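Local coordinates for HAD family phosphatase (Pseudomonas syringae pv. tomato, PDB 2ODA), which is a probable phosphatase-like hydrolase of the haloacid dehalogenase (HAD) superfamily, from a Pseudomonas-specific subfamily thought to have a novel biochemical function, at residues B[60-63]-B[64-67]; B[85-89]-B[90-94]. All coordinates share one frame; numbering follows the deposited sequence.

How the interactions relate
Both contacts are local, each at the entry to a helix, and they follow one another along the chain without nesting or crossing. The chain leaves strand 55-58, and interaction 1 (60-63 with 64-67) turns it into helix 63-69. After strand 78-79, the outermost strand within the chain on that side of the parallel sheet, interaction 2 (85-89 with 90-94) folds the next loop over the start of helix 91-99. Their centres lie about 17 Å apart, but the two loops meet where Glu60 CD packs 3.6 Å from Trp87 CZ3. Arg116 of helix 115-123 joins them further, forming a salt bridge with Glu60 and touching Trp87.

Interaction 1: B[60-63]-B[64-67]; sequences ELPE and ALST
The carbonyl of Pro62, at the N-cap position, accepts from two amides of the next segment, those of Leu65 and Ser66. Leu65 N donates to Pro62 O at 2.9 Å from well above the carbonyl plane (49° out of it), whereas Ser66 N reaches Pro62 O at 3.1 Å within that plane. One turn is thereby held by two N-H groups on a single oxygen, and Thr67 N continues the helical pattern to Glu63 O at 3.0 Å. On the outer side of the turn, Glu63 sends its CG anti to the backbone N and then bends at chi2 (-78°), which swings the carboxylate forward along the helix, toward Thr67. There Glu63 OE2 accepts a short 2.5 Å bond from Thr67 OG1, a side-chain link from one residue to the fourth after it; the hydroxyl comes from above the carboxylate plane, 36° out of it. A negative group beside the N-terminal turn of helix 63-69 would probably interact favourably with the helix dipole. The helix follows strand 55-58, which lies between strands 78-79 and 9-12 of the parallel sheet, the Rossmann-like core of the HAD fold, so this turn lies just beyond the C-terminal end of that strand, the side of the sheet where HAD active sites are found. A water bridges Leu61 and Ser66: it donates to Leu61 O at 2.7 Å and lies 2.8 Å from Ser66 OG. Leu61 O also accepts from Arg82. The apolar contact is looser. Leu61 and Leu65 meet at about a right angle through their methyl groups, Leu61 CD2 lying 4.2 Å from Leu65 CD1, and that same Leu65 CD1 rests 4.3 Å from the ring carbon Pro62 CD. Beyond them, Leu61 touches Ser14 and Leu65 touches Pro30.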
loop_
_atom_site.group_PDB
_atom_site.type_symbol
_atom_site.label_atom_id
_atom_site.label_comp_id
_atom_site.label_asym_id
_atom_site.label_seq_id
_atom_site.Cartn_x
_atom_site.Cartn_y
_atom_site.Cartn_z
ATOM N N GLU B 60 13.591 13.362 -0.681
ATOM C CA GLU B 60 12.873 14.499 -0.092
ATOM C C GLU B 60 13.663 15.795 -0.275
ATOM O O GLU B 60 13.171 16.884 0.043
ATOM C CB GLU B 60 12.586 14.244 1.390
ATOM C CG GLU B 60 13.845 14.077 2.241
ATOM C CD GLU B 60 13.594 14.037 3.739
ATOM O OE1 GLU B 60 12.418 14.015 4.172
ATOM O OE2 GLU B 60 14.595 14.022 4.490
ATOM N N LEU B 61 14.878 15.692 -0.810
ATOM C CA LEU B 61 15.685 16.891 -1.049
ATOM C C LEU B 61 14.949 17.842 -1.975
ATOM O O LEU B 61 14.137 17.392 -2.788
ATOM C CB LEU B 61 17.050 16.537 -1.662
ATOM C CG LEU B 61 18.051 15.774 -0.793
ATOM C CD1 LEU B 61 19.045 15.056 -1.685
ATOM C CD2 LEU B 61 18.777 16.682 0.164
ATOM N N PRO B 62 15.233 19.158 -1.866
ATOM C CA PRO B 62 14.696 20.101 -2.838
ATOM C C PRO B 62 15.030 19.685 -4.251
ATOM O O PRO B 62 16.078 19.071 -4.475
ATOM C CB PRO B 62 15.453 21.398 -2.519
ATOM C CG PRO B 62 15.844 21.297 -1.105
ATOM C CD PRO B 62 16.058 19.828 -0.831
ATOM N N GLU B 63 14.172 20.052 -5.201
ATOM C CA GLU B 63 14.352 19.730 -6.628
ATOM C C GLU B 63 15.716 20.208 -7.163
ATOM O O GLU B 63 16.345 19.525 -7.983
ATOM C CB GLU B 63 13.207 20.361 -7.432
ATOM C CG GLU B 63 13.150 20.018 -8.924
ATOM C CD GLU B 63 14.145 20.799 -9.773
ATOM O OE1 GLU B 63 14.458 21.951 -9.426
ATOM O OE2 GLU B 63 14.596 20.262 -10.809
ATOM N N ALA B 64 16.171 21.372 -6.690
ATOM C CA ALA B 64 17.466 21.933 -7.102
ATOM C C ALA B 64 18.623 20.979 -6.869
ATOM O O ALA B 64 19.659 21.057 -7.556
ATOM C CB ALA B 64 17.735 23.256 -6.375
ATOM N N LEU B 65 18.443 20.096 -5.890
ATOM C CA LEU B 65 19.441 19.101 -5.526
ATOM C C LEU B 65 19.185 17.702 -6.101
ATOM O O LEU B 65 20.106 17.085 -6.634
ATOM C CB LEU B 65 19.620 19.020 -4.003
ATOM C CG LEU B 65 20.054 20.305 -3.304
ATOM C CD1 LEU B 65 20.252 20.022 -1.819
ATOM C CD2 LEU B 65 21.291 20.923 -3.990
ATOM N N SER B 66 17.954 17.203 -6.027
ATOM C CA SER B 66 17.721 15.830 -6.498
ATOM C C SER B 66 17.730 15.721 -8.032
ATOM O O SER B 66 18.063 14.658 -8.573
ATOM C CB SER B 66 16.424 15.258 -5.926
ATOM O OG SER B 66 15.328 16.065 -6.288
ATOM N N THR B 67 17.358 16.790 -8.744
ATOM C CA THR B 67 17.387 16.707 -10.210
ATOM C C THR B 67 18.804 16.417 -10.733
ATOM O O THR B 67 18.983 15.456 -11.490
ATOM C CB THR B 67 16.676 17.930 -10.899
ATOM O OG1 THR B 67 15.269 17.842 -10.632
ATOM C CG2 THR B 67 16.888 17.933 -12.414
HETATM O O HOH W 1 13.816 15.085 -4.093
#

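Interaction 2: B[85-89]-B[90-94]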
loop_
_atom_site.group_PDB
_atom_site.type_symbol
_atom_site.label_atom_id
_atom_site.label_comp_id
_atom_site.label_asym_id
_atom_site.label_seq_id
_atom_site.Cartn_x
_atom_site.Cartn_y
_atom_site.Cartn_z
ATOM N N ALA B 85 2.335 14.470 2.030
ATOM C CA ALA B 85 2.667 14.075 3.399
ATOM C C ALA B 85 3.991 13.303 3.337
ATOM O O ALA B 85 4.071 12.265 2.669
ATOM C CB ALA B 85 1.553 13.192 3.999
ATOM N N GLY B 86 5.012 13.839 4.004
ATOM C CA GLY B 86 6.388 13.322 3.914
ATOM C C GLY B 86 6.658 12.136 4.809
ATOM O O GLY B 86 5.779 11.706 5.546
ATOM N N TRP B 87 7.882 11.615 4.757
ATOM C CA TRP B 87 8.272 10.477 5.569
ATOM C C TRP B 87 8.042 10.786 7.064
ATOM O O TRP B 87 8.200 11.923 7.481
ATOM C CB TRP B 87 9.751 10.160 5.335
ATOM C CG TRP B 87 10.193 10.151 3.888
ATOM C CD1 TRP B 87 9.414 10.005 2.775
ATOM C CD2 TRP B 87 11.536 10.264 3.420
ATOM N NE1 TRP B 87 10.187 10.044 1.638
ATOM C CE2 TRP B 87 11.496 10.207 2.009
ATOM C CE3 TRP B 87 12.776 10.403 4.060
ATOM C CZ2 TRP B 87 12.645 10.305 1.219
ATOM C CZ3 TRP B 87 13.919 10.483 3.271
ATOM C CH2 TRP B 87 13.844 10.441 1.867
ATOM N N PRO B 88 7.701 9.782 7.881
ATOM C CA PRO B 88 7.557 8.357 7.615
ATOM C C PRO B 88 6.172 7.904 7.119
ATOM O O PRO B 88 5.932 6.696 7.101
ATOM C CB PRO B 88 7.833 7.731 8.984
ATOM C CG PRO B 88 7.290 8.717 9.972
ATOM C CD PRO B 88 7.430 10.093 9.301
ATOM N N GLN B 89 5.297 8.833 6.709
ATOM C CA GLN B 89 4.013 8.460 6.086
ATOM C C GLN B 89 4.255 7.561 4.849
ATOM O O GLN B 89 5.268 7.732 4.136
ATOM C CB GLN B 89 3.181 9.697 5.676
ATOM C CG GLN B 89 2.626 10.540 6.828
ATOM C CD GLN B 89 1.716 9.750 7.739
ATOM O OE1 GLN B 89 2.150 9.244 8.772
ATOM N NE2 GLN B 89 0.442 9.637 7.363
ATOM N N PRO B 90 3.371 6.563 4.626
ATOM C CA PRO B 90 3.559 5.595 3.520
ATOM C C PRO B 90 3.460 6.210 2.109
ATOM O O PRO B 90 3.892 5.582 1.117
ATOM C CB PRO B 90 2.393 4.598 3.718
ATOM C CG PRO B 90 1.343 5.406 4.509
ATOM C CD PRO B 90 2.183 6.245 5.442
ATOM N N ASP B 91 2.880 7.412 2.034
ATOM C CA ASP B 91 2.577 8.111 0.769
ATOM C C ASP B 91 3.705 8.102 -0.276
ATOM O O ASP B 91 3.464 7.805 -1.436
ATOM C CB ASP B 91 2.196 9.564 1.036
ATOM C CG ASP B 91 0.995 9.700 1.939
ATOM O OD1 ASP B 91 0.899 8.962 2.942
ATOM O OD2 ASP B 91 0.149 10.559 1.628
ATOM N N ALA B 92 4.923 8.456 0.132
ATOM C CA ALA B 92 6.035 8.490 -0.803
ATOM C C ALA B 92 6.203 7.142 -1.539
ATOM O O ALA B 92 6.480 7.109 -2.737
ATOM C CB ALA B 92 7.303 8.861 -0.092
ATOM N N CYS B 93 6.038 6.037 -0.818
ATOM C CA CYS B 93 6.212 4.705 -1.416
ATOM C C CYS B 93 5.017 4.283 -2.275
ATOM O O CYS B 93 5.187 3.772 -3.396
ATOM C CB CYS B 93 6.478 3.678 -0.326
ATOM S SG CYS B 93 8.099 3.948 0.472
ATOM N N TRP B 94 3.810 4.515 -1.766
ATOM C CA TRP B 94 2.630 4.224 -2.571
ATOM C C TRP B 94 2.597 5.038 -3.843
ATOM O O TRP B 94 2.285 4.513 -4.922
ATOM C CB TRP B 94 1.364 4.464 -1.766
ATOM C CG TRP B 94 1.152 3.445 -0.690
ATOM C CD1 TRP B 94 1.647 2.162 -0.638
ATOM C CD2 TRP B 94 0.333 3.609 0.467
ATOM N NE1 TRP B 94 1.192 1.530 0.515
ATOM C CE2 TRP B 94 0.388 2.402 1.204
ATOM C CE3 TRP B 94 -0.422 4.671 0.971
ATOM C CZ2 TRP B 94 -0.318 2.223 2.413
ATOM C CZ3 TRP B 94 -1.128 4.490 2.175
ATOM C CH2 TRP B 94 -1.047 3.287 2.889
HETATM O O HOH W 2 5.755 9.916 2.501
HETATM O O HOH W 3 0.653 12.767 0.327
HETATM O O HOH W 4 -0.857 9.198 4.986
#
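Ala85 O and Gln89 O share one water with the amide of Ala92. The water donates to Ala85 O at 2.9 Å and to Gln89 O at 2.8 Å, while Ala92 N donates to it at 2.9 Å; it also lies in the plane of the Trp87 indole, at the ring edge. Two further waters serve the carboxylate of Asp91. One donates to Asp91 OD2 at 2.6 Å and accepts from the backbone N of Ala85. The other donates to Asp91 OD1 and takes a weak bond from Gln89 NE2. With CG anti to its carbonyl carbon (chi1 -59°), Asp91 turns its carboxylate back over the loop, where OD2 approaches Ala85 CB and OD1 approaches Gln89 CB. The methyl of Ala92 meets the indole at its edge, near the ring plane, with Ala92 CB 3.6 Å from Trp87 NE1. On the helix, Pro90 CB lies over one face of the Trp94 ring, offset toward its rim, and Trp94 stacks with Trp94 of the second subunit, placing this helix at the dimer interface. The loop itself reverses at Trp87 and Pro88, joined by a cis peptide, and Gln89 N closes back on Gly86 O at 3.1 Å: a type VIa turn leading into helix 91-99.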